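PDB 6NE6: G-protein alpha subunit Galpha7 from Naegleria fowleri, which probably binds and hydrolyses GTP as the alpha subunit of a heterotrimeric G protein, passing receptor signals on to downstream effectors. Local coordinates for residues K22-K27 and V303-K308; I127-S132 and L247-L252. All coordinates share one frame; numbering follows the deposited sequence. Where two conformers were deposited one is given.

Contact 1: residues K22-K27 and V303-K308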
ATOM      1  N   LYS A  22       0.142   0.812  -4.407  1.00 13.70           N
ATOM      2  CA  LYS A  22       0.461   0.460  -5.784  1.00 17.39           C
ATOM      3  C   LYS A  22       1.324  -0.798  -5.849  1.00 16.14           C
ATOM      4  O   LYS A  22       1.166  -1.602  -6.773  1.00 18.64           O
ATOM      5  CB  LYS A  22       1.135   1.630  -6.502  1.00 19.19           C
ATOM      6  CG  LYS A  22       2.542   1.939  -6.066  1.00 20.65           C
ATOM      7  CD  LYS A  22       3.202   2.944  -7.043  1.00 24.44           C
ATOM      8  CE  LYS A  22       4.645   3.213  -6.622  1.00 33.27           C
ATOM      9  NZ  LYS A  22       5.419   3.973  -7.644  1.00 46.28           N
ATOM     10  N   SER A  23       2.209  -1.012  -4.866  1.00 17.26           N
ATOM     11  CA  SER A  23       3.010  -2.241  -4.879  1.00 18.43           C
ATOM     12  C   SER A  23       2.156  -3.477  -4.621  1.00 16.46           C
ATOM     13  O   SER A  23       2.485  -4.569  -5.110  1.00 16.92           O
ATOM     14  CB  SER A  23       4.144  -2.156  -3.852  1.00 27.42           C
ATOM     15  OG  SER A  23       3.635  -2.086  -2.534  1.00 37.37           O
ATOM     16  N   THR A  24       1.061  -3.333  -3.862  1.00 14.77           N
ATOM     17  CA  THR A  24       0.112  -4.436  -3.704  1.00 13.11           C
ATOM     18  C   THR A  24      -0.473  -4.846  -5.046  1.00 13.32           C
ATOM     19  O   THR A  24      -0.601  -6.043  -5.344  1.00 15.98           O
ATOM     20  CB  THR A  24      -1.022  -4.033  -2.755  1.00 16.31           C
ATOM     21  OG1 THR A  24      -0.460  -3.480  -1.564  1.00 20.26           O
ATOM     22  CG2 THR A  24      -1.884  -5.255  -2.393  1.00 18.68           C
ATOM     23  N   ILE A  25      -0.840  -3.859  -5.869  1.00 12.95           N
ATOM     24  CA  ILE A  25      -1.360  -4.142  -7.199  1.00 13.91           C
ATOM     25  C   ILE A  25      -0.351  -4.945  -8.000  1.00 14.41           C
ATOM     26  O   ILE A  25      -0.706  -5.927  -8.664  1.00 13.22           O
ATOM     27  CB  ILE A  25      -1.724  -2.833  -7.924  1.00 13.66           C
ATOM     28  CG1 ILE A  25      -2.863  -2.147  -7.179  1.00 14.32           C
ATOM     29  CG2 ILE A  25      -2.121  -3.131  -9.354  1.00 14.63           C
ATOM     30  CD1 ILE A  25      -3.324  -0.858  -7.842  1.00 18.86           C
ATOM     31  N   PHE A  26       0.919  -4.521  -7.973  1.00 13.36           N
ATOM     32  CA  PHE A  26       1.925  -5.216  -8.771  1.00 12.75           C
ATOM     33  C   PHE A  26       2.106  -6.649  -8.282  1.00 15.32           C
ATOM     34  O   PHE A  26       2.194  -7.580  -9.085  1.00 11.82           O
ATOM     35  CB  PHE A  26       3.267  -4.477  -8.752  1.00 10.65           C
ATOM     36  CG  PHE A  26       4.282  -5.092  -9.692  1.00 10.78           C
ATOM     37  CD1 PHE A  26       4.310  -4.722 -11.022  1.00 14.29           C
ATOM     38  CD2 PHE A  26       5.165  -6.064  -9.255  1.00 16.15           C
ATOM     39  CE1 PHE A  26       5.213  -5.301 -11.906  1.00 15.06           C
ATOM     40  CE2 PHE A  26       6.072  -6.649 -10.141  1.00 17.33           C
ATOM     41  CZ  PHE A  26       6.087  -6.261 -11.469  1.00 16.46           C
ATOM     42  N   LYS A  27       2.181  -6.842  -6.964  1.00 14.92           N
ATOM     43  CA  LYS A  27       2.401  -8.187  -6.443  1.00 15.68           C
ATOM     44  C   LYS A  27       1.212  -9.093  -6.728  1.00 16.32           C
ATOM     45  O   LYS A  27       1.388 -10.288  -7.011  1.00 15.12           O
ATOM     46  CB  LYS A  27       2.713  -8.125  -4.948  1.00 14.38           C
ATOM     47  CG  LYS A  27       4.112  -7.601  -4.659  1.00 13.73           C
ATOM     48  CD  LYS A  27       4.393  -7.545  -3.151  1.00 16.66           C
ATOM     49  CE  LYS A  27       3.529  -6.488  -2.449  1.00 20.48           C
ATOM     50  NZ  LYS A  27       4.078  -6.159  -1.093  1.00 20.23           N
ATOM     51  N   VAL A 303     -11.018   0.383  -5.926  1.00 12.99           N
ATOM     52  CA  VAL A 303     -10.446  -0.960  -5.920  1.00 13.42           C
ATOM     53  C   VAL A 303      -9.957  -1.315  -4.520  1.00 12.69           C
ATOM     54  O   VAL A 303      -9.672  -0.447  -3.694  1.00 12.84           O
ATOM     55  CB  VAL A 303      -9.304  -1.084  -6.960  1.00 14.55           C
ATOM     56  CG1 VAL A 303      -8.102  -0.279  -6.543  1.00 15.79           C
ATOM     57  CG2 VAL A 303      -8.934  -2.551  -7.188  1.00 18.51           C
ATOM     58  N   THR A 304      -9.905  -2.615  -4.239  1.00 12.54           N
ATOM     59  CA  THR A 304      -9.229  -3.126  -3.051  1.00 11.56           C
ATOM     60  C   THR A 304      -8.168  -4.086  -3.567  1.00 12.14           C
ATOM     61  O   THR A 304      -8.481  -5.224  -3.918  1.00 15.30           O
ATOM     62  CB  THR A 304     -10.198  -3.814  -2.099  1.00 15.04           C
ATOM     63  OG1 THR A 304     -11.188  -2.869  -1.680  1.00 14.80           O
ATOM     64  CG2 THR A 304      -9.449  -4.319  -0.862  1.00 17.69           C
ATOM     65  N   ALA A 305      -6.925  -3.609  -3.638  1.00 12.99           N
ATOM     66  CA  ALA A 305      -5.856  -4.411  -4.222  1.00 15.88           C
ATOM     67  C   ALA A 305      -5.628  -5.707  -3.455  1.00 15.59           C
ATOM     68  O   ALA A 305      -5.212  -6.707  -4.046  1.00 14.71           O
ATOM     69  CB  ALA A 305      -4.559  -3.598  -4.281  1.00 17.52           C
ATOM     70  N   LEU A 306      -5.900  -5.720  -2.148  1.00 12.89           N
ATOM     71  CA  LEU A 306      -5.729  -6.948  -1.377  1.00 16.61           C
ATOM     72  C   LEU A 306      -6.778  -7.995  -1.727  1.00 15.76           C
ATOM     73  O   LEU A 306      -6.605  -9.171  -1.387  1.00 19.54           O
ATOM     74  CB  LEU A 306      -5.763  -6.636   0.123  1.00 18.22           C
ATOM     75  CG  LEU A 306      -4.567  -5.852   0.662  1.00 17.75           C
ATOM     76  CD1 LEU A 306      -4.839  -5.386   2.092  1.00 22.91           C
ATOM     77  CD2 LEU A 306      -3.317  -6.738   0.643  1.00 17.23           C
ATOM     78  N   ASP A 307      -7.853  -7.598  -2.405  1.00 15.18           N
ATOM     79  CA  ASP A 307      -8.880  -8.532  -2.874  1.00 15.97           C
ATOM     80  C   ASP A 307      -8.539  -8.914  -4.309  1.00 18.71           C
ATOM     81  O   ASP A 307      -8.856  -8.178  -5.250  1.00 20.18           O
ATOM     82  CB  ASP A 307     -10.266  -7.894  -2.777  1.00 18.07           C
ATOM     83  CG  ASP A 307     -11.389  -8.832  -3.230  1.00 26.98           C
ATOM     84  OD1 ASP A 307     -11.130  -9.797  -3.972  1.00 25.34           O
ATOM     85  OD2 ASP A 307     -12.548  -8.592  -2.842  1.00 30.48           O
ATOM     86  N   LYS A 308      -7.914 -10.081  -4.482  1.00 18.82           N
ATOM     87  CA  LYS A 308      -7.381 -10.417  -5.801  1.00 22.05           C
ATOM     88  C   LYS A 308      -8.492 -10.503  -6.843  1.00 15.86           C
ATOM     89  O   LYS A 308      -8.319 -10.043  -7.977  1.00 20.88           O
ATOM     90  CB  LYS A 308      -6.585 -11.721  -5.736  1.00 23.50           C
ATOM     91  CG  LYS A 308      -6.054 -12.178  -7.090  1.00 24.35           C
ATOM     92  CD  LYS A 308      -5.599 -13.625  -7.033  1.00 32.95           C
ATOM     93  CE  LYS A 308      -4.222 -13.742  -6.423  1.00 41.96           C
ATOM     94  NZ  LYS A 308      -4.246 -13.773  -4.934  1.00 41.71           N
TER
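A hydrogen bond from Asp307 N to Thr304 O, 2.9 Å long, closes the type I beta turn that presents Ala305 and Leu306 to Thr24. Within that turn Ala305 N gives a hydrogen bond to Asn248 OD1, and Ala305 O receives one from Gln28 NE2, just one residue beyond 22-27 on the same helix. Both partners lie outside the two segments; Gln28 ties the loop to helix 22-32 and Asn248 ties it to strand 242-248. Across the contact itself the meeting is wholly apolar. Ala305 CB points at the helix and touches two consecutive residues, Thr24 CG2 at 3.7 Å and Ile25 CG1, also at 3.7 Å from Ala305 CB. Thr24 turns its methyl to the loop by placing CG2 anti to the backbone N, which leaves OG1 beside that N (chi1 -50°). The same methyl is met by the tip of Leu306, whose CD2 comes within 3.7 Å of Thr24 CG2, the two side chains running obliquely to one another. Leu306 thus closes the more exposed margin of the patch. On the buried side Ile25 bears on Ala305 with its CG1 branch while also packing against Met177 and Leu246 of the central sheet. After the turn Asp307 N-caps helix 308-326, its OD1 accepting from Asn310 N. By position, 303-306 corresponds to the TCAT loop of G alpha subunits, of which it keeps the alanine; in relatives that loop lies beside the guanine base when nucleotide is bound. Lys22 and Ser23 fit the end of a P-loop (Walker A) pattern, consistent with the first turns of the P-loop helix packing against what is probably the base-recognition loop of a Ras-like GTPase fold.

Contact 2: residues I127-S132 and L247-L252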
ATOM      1  N   ILE A 127       1.503   3.364  11.766  1.00 17.81           N
ATOM      2  CA  ILE A 127       1.376   1.915  11.884  1.00 21.14           C
ATOM      3  C   ILE A 127       0.984   1.358  10.521  1.00 17.55           C
ATOM      4  O   ILE A 127       0.039   1.850   9.899  1.00 18.98           O
ATOM      5  CB  ILE A 127       0.316   1.547  12.934  1.00 19.47           C
ATOM      6  CG1 ILE A 127       0.712   2.092  14.305  1.00 24.37           C
ATOM      7  CG2 ILE A 127       0.130   0.041  13.021  1.00 21.90           C
ATOM      8  CD1 ILE A 127      -0.396   2.007  15.305  1.00 25.41           C
ATOM      9  N   GLU A 128       1.707   0.339  10.060  1.00 15.81           N
ATOM     10  CA  GLU A 128       1.418  -0.240   8.753  1.00 17.86           C
ATOM     11  C   GLU A 128       0.000  -0.792   8.718  1.00 18.07           C
ATOM     12  O   GLU A 128      -0.524  -1.270   9.729  1.00 18.28           O
ATOM     13  CB  GLU A 128       2.407  -1.363   8.426  1.00 16.49           C
ATOM     14  CG  GLU A 128       3.853  -0.904   8.347  1.00 19.84           C
ATOM     15  CD  GLU A 128       4.119  -0.031   7.131  1.00 22.79           C
ATOM     16  OE1 GLU A 128       3.538  -0.317   6.063  1.00 22.05           O
ATOM     17  OE2 GLU A 128       4.900   0.936   7.247  1.00 23.37           O
ATOM     18  N   ASP A 129      -0.616  -0.755   7.526  1.00 17.12           N
ATOM     19  CA  ASP A 129      -1.949  -1.339   7.372  1.00 14.95           C
ATOM     20  C   ASP A 129      -1.976  -2.807   7.797  1.00 14.92           C
ATOM     21  O   ASP A 129      -2.970  -3.275   8.362  1.00 18.75           O
ATOM     22  CB  ASP A 129      -2.435  -1.230   5.922  1.00 14.66           C
ATOM     23  CG  ASP A 129      -2.821   0.181   5.529  1.00 25.21           C
ATOM     24  OD1 ASP A 129      -2.932   1.061   6.406  1.00 24.32           O
ATOM     25  OD2 ASP A 129      -3.026   0.395   4.322  1.00 29.18           O
ATOM     26  N   SER A 130      -0.898  -3.545   7.523  1.00 18.00           N
ATOM     27  CA  SER A 130      -0.825  -4.978   7.773  1.00 18.93           C
ATOM     28  C   SER A 130      -0.434  -5.326   9.203  1.00 20.11           C
ATOM     29  O   SER A 130      -0.226  -6.504   9.485  1.00 15.59           O
ATOM     30  CB  SER A 130       0.176  -5.635   6.810  1.00 21.55           C
ATOM     31  OG  SER A 130       1.445  -4.998   6.888  1.00 29.48           O
ATOM     32  N   ALA A 131      -0.338  -4.352  10.109  1.00 14.66           N
ATOM     33  CA  ALA A 131       0.195  -4.642  11.440  1.00 11.89           C
ATOM     34  C   ALA A 131      -0.621  -5.709  12.166  1.00 12.32           C
ATOM     35  O   ALA A 131      -0.052  -6.654  12.720  1.00 14.70           O
ATOM     36  CB  ALA A 131       0.275  -3.363  12.266  1.00 14.01           C
ATOM     37  N   SER A 132      -1.956  -5.571  12.200  1.00 12.51           N
ATOM     38  CA  SER A 132      -2.736  -6.550  12.950  0.62 13.45           C
ATOM     39  C   SER A 132      -2.668  -7.930  12.308  1.00 15.87           C
ATOM     40  O   SER A 132      -2.659  -8.935  13.027  1.00 14.70           O
ATOM     41  CB  SER A 132      -4.194  -6.096  13.094  0.62 19.06           C
ATOM     42  OG  SER A 132      -4.884  -6.168  11.860  0.62 16.31           O
ATOM     43  N   LEU A 247      -8.720   4.578  -6.821  1.00 11.37           N
ATOM     44  CA  LEU A 247      -8.882   4.887  -5.401  1.00 12.24           C
ATOM     45  C   LEU A 247      -8.867   3.545  -4.684  1.00 14.39           C
ATOM     46  O   LEU A 247      -9.848   2.798  -4.722  1.00 13.16           O
ATOM     47  CB  LEU A 247     -10.157   5.696  -5.158  1.00 12.69           C
ATOM     48  CG  LEU A 247     -10.116   7.081  -5.830  1.00 16.92           C
ATOM     49  CD1 LEU A 247     -11.469   7.816  -5.766  1.00 19.85           C
ATOM     50  CD2 LEU A 247      -9.024   7.945  -5.229  1.00 23.76           C
ATOM     51  N   ASN A 248      -7.730   3.233  -4.062  1.00 12.59           N
ATOM     52  CA  ASN A 248      -7.390   1.918  -3.558  1.00 12.26           C
ATOM     53  C   ASN A 248      -7.725   1.817  -2.070  1.00 13.02           C
ATOM     54  O   ASN A 248      -8.108   2.797  -1.418  1.00 12.65           O
ATOM     55  CB  ASN A 248      -5.899   1.652  -3.827  1.00 14.81           C
ATOM     56  CG  ASN A 248      -5.473   0.236  -3.503  1.00 17.92           C
ATOM     57  OD1 ASN A 248      -6.242  -0.717  -3.640  1.00 14.09           O
ATOM     58  ND2 ASN A 248      -4.229   0.095  -3.065  1.00 15.26           N
ATOM     59  N   LYS A 249      -7.602   0.602  -1.543  1.00 13.93           N
ATOM     60  CA  LYS A 249      -7.918   0.294  -0.145  1.00 12.21           C
ATOM     61  C   LYS A 249      -9.386   0.568   0.170  1.00 15.51           C
ATOM     62  O   LYS A 249      -9.730   0.955   1.291  1.00 14.15           O
ATOM     63  CB  LYS A 249      -6.989   1.042   0.821  1.00 14.12           C
ATOM     64  CG  LYS A 249      -5.505   0.894   0.475  1.00 13.40           C
ATOM     65  CD  LYS A 249      -4.615   1.520   1.539  1.00 15.39           C
ATOM     66  CE  LYS A 249      -3.142   1.396   1.164  1.00 16.69           C
ATOM     67  NZ  LYS A 249      -2.267   1.906   2.278  1.00 18.44           N
ATOM     68  N   HIS A 250     -10.254   0.332  -0.819  1.00 13.10           N
ATOM     69  CA  HIS A 250     -11.680   0.620  -0.676  1.00 15.09           C
ATOM     70  C   HIS A 250     -12.285  -0.112   0.523  1.00 14.87           C
ATOM     71  O   HIS A 250     -13.015   0.481   1.320  1.00 15.96           O
ATOM     72  CB  HIS A 250     -12.412   0.238  -1.969  1.00 14.75           C
ATOM     73  CG  HIS A 250     -13.903   0.277  -1.857  1.00 14.10           C
ATOM     74  ND1 HIS A 250     -14.637  -0.769  -1.349  1.00 15.98           N
ATOM     75  CD2 HIS A 250     -14.802   1.224  -2.226  1.00 17.49           C
ATOM     76  CE1 HIS A 250     -15.921  -0.458  -1.371  1.00 18.99           C
ATOM     77  NE2 HIS A 250     -16.050   0.741  -1.912  1.00 17.70           N
ATOM     78  N   ASP A 251     -11.995  -1.404   0.670  1.00 14.05           N
ATOM     79  CA  ASP A 251     -12.623  -2.155   1.757  1.00 15.87           C
ATOM     80  C   ASP A 251     -12.128  -1.690   3.134  1.00 14.61           C
ATOM     81  O   ASP A 251     -12.904  -1.695   4.102  1.00 14.03           O
ATOM     82  CB  ASP A 251     -12.396  -3.658   1.544  1.00 17.44           C
ATOM     83  CG  ASP A 251     -13.225  -4.227   0.371  1.00 21.68           C
ATOM     84  OD1 ASP A 251     -14.084  -3.510  -0.195  1.00 21.53           O
ATOM     85  OD2 ASP A 251     -13.007  -5.402   0.001  1.00 24.58           O
ATOM     86  N   LEU A 252     -10.862  -1.259   3.242  1.00 14.54           N
ATOM     87  CA  LEU A 252     -10.374  -0.688   4.498  1.00 15.03           C
ATOM     88  C   LEU A 252     -11.065   0.635   4.804  1.00 15.01           C
ATOM     89  O   LEU A 252     -11.445   0.898   5.956  1.00 15.83           O
ATOM     90  CB  LEU A 252      -8.857  -0.493   4.436  1.00 17.79           C
ATOM     91  CG  LEU A 252      -8.191   0.099   5.673  1.00 18.10           C
ATOM     92  CD1 LEU A 252      -8.533  -0.720   6.897  1.00 17.73           C
ATOM     93  CD2 LEU A 252      -6.668   0.185   5.475  1.00 18.76           C
TER
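Lys249 and Asp129 form a salt bridge, Lys249 NZ donating to Asp129 OD2 over 2.7 Å. The ammonium approaches on the syn side of the oxygen but lies 30° out of the carboxylate plane. The two side chains come from opposite directions, the lysine fully extended beyond CG, so its last methylenes also run close to the acid: Lys249 CE is 3.3 Å from Asp129 OD2. Lys249 NZ has a second acceptor in Asp19 O, on the phosphate-loop side, and the shared positive charge would probably stabilise Asp129 as the anion. Leu252 crosses Asp129 at a slant, its CD2 3.8 Å from Asp129 CG. Asp129 sits in a type I beta turn, Glu128 to Ala131, closed by Ala131 N on Glu128 O at 3.1 Å. Its neighbours are tied down elsewhere: Glu128 OE1 pairs with Arg157, and Ser130 OG bonds to Arg155 O. On the other segment, the amide of Asn248 is engaged at both ends. Its ND2 donates to Ser20 O, while Asn248 OD1 receives Ala305 N and, more weakly, Lys249 N at 2.8 Å. His250 and Asp251 make their own bond, His250 ND1 to Asp251 OD1 at 3.0 Å. Asp251 OD1 lies in the imidazole plane, while the N-H reaches it on the anti side, 25° out of the carboxylate plane; His250 NE2 is hydrogen-bonded to Lys281 NZ. Asn248 to Asp251 read as the NKxD motif of GTPases, joining strand 242-248 to helix 250-258 and, in relatives, recognising guanine. The Asp-Lys bridge from this lysine to the turn before helix 131-136 is as in other G alpha subunits, where such a pair links the helical and Ras-like domains across the nucleotide cleft.

The two contacts lie side by side, their centres about 11 Å apart, and along the chain contact 2 is nested within contact 1: 22-27, 127-132, 247-252, then 303-308. They touch through their later segments, one at the end of strand 242-248 and the other just after its parallel neighbour 297-302: Val303 N lies 2.9 Å from Leu247 O, and Thr304 OG1 lies 2.9 Å from Asp251 N, both probable hydrogen bonds. Contact 1 stays inside the Ras-like part, whereas contact 2 reaches across to the helical part. Together they bring the P-loop helix, the NKxD segment and the TCAT-like loop into one cluster, consistent with a guanine nucleotide pocket spanned by an interdomain bridge.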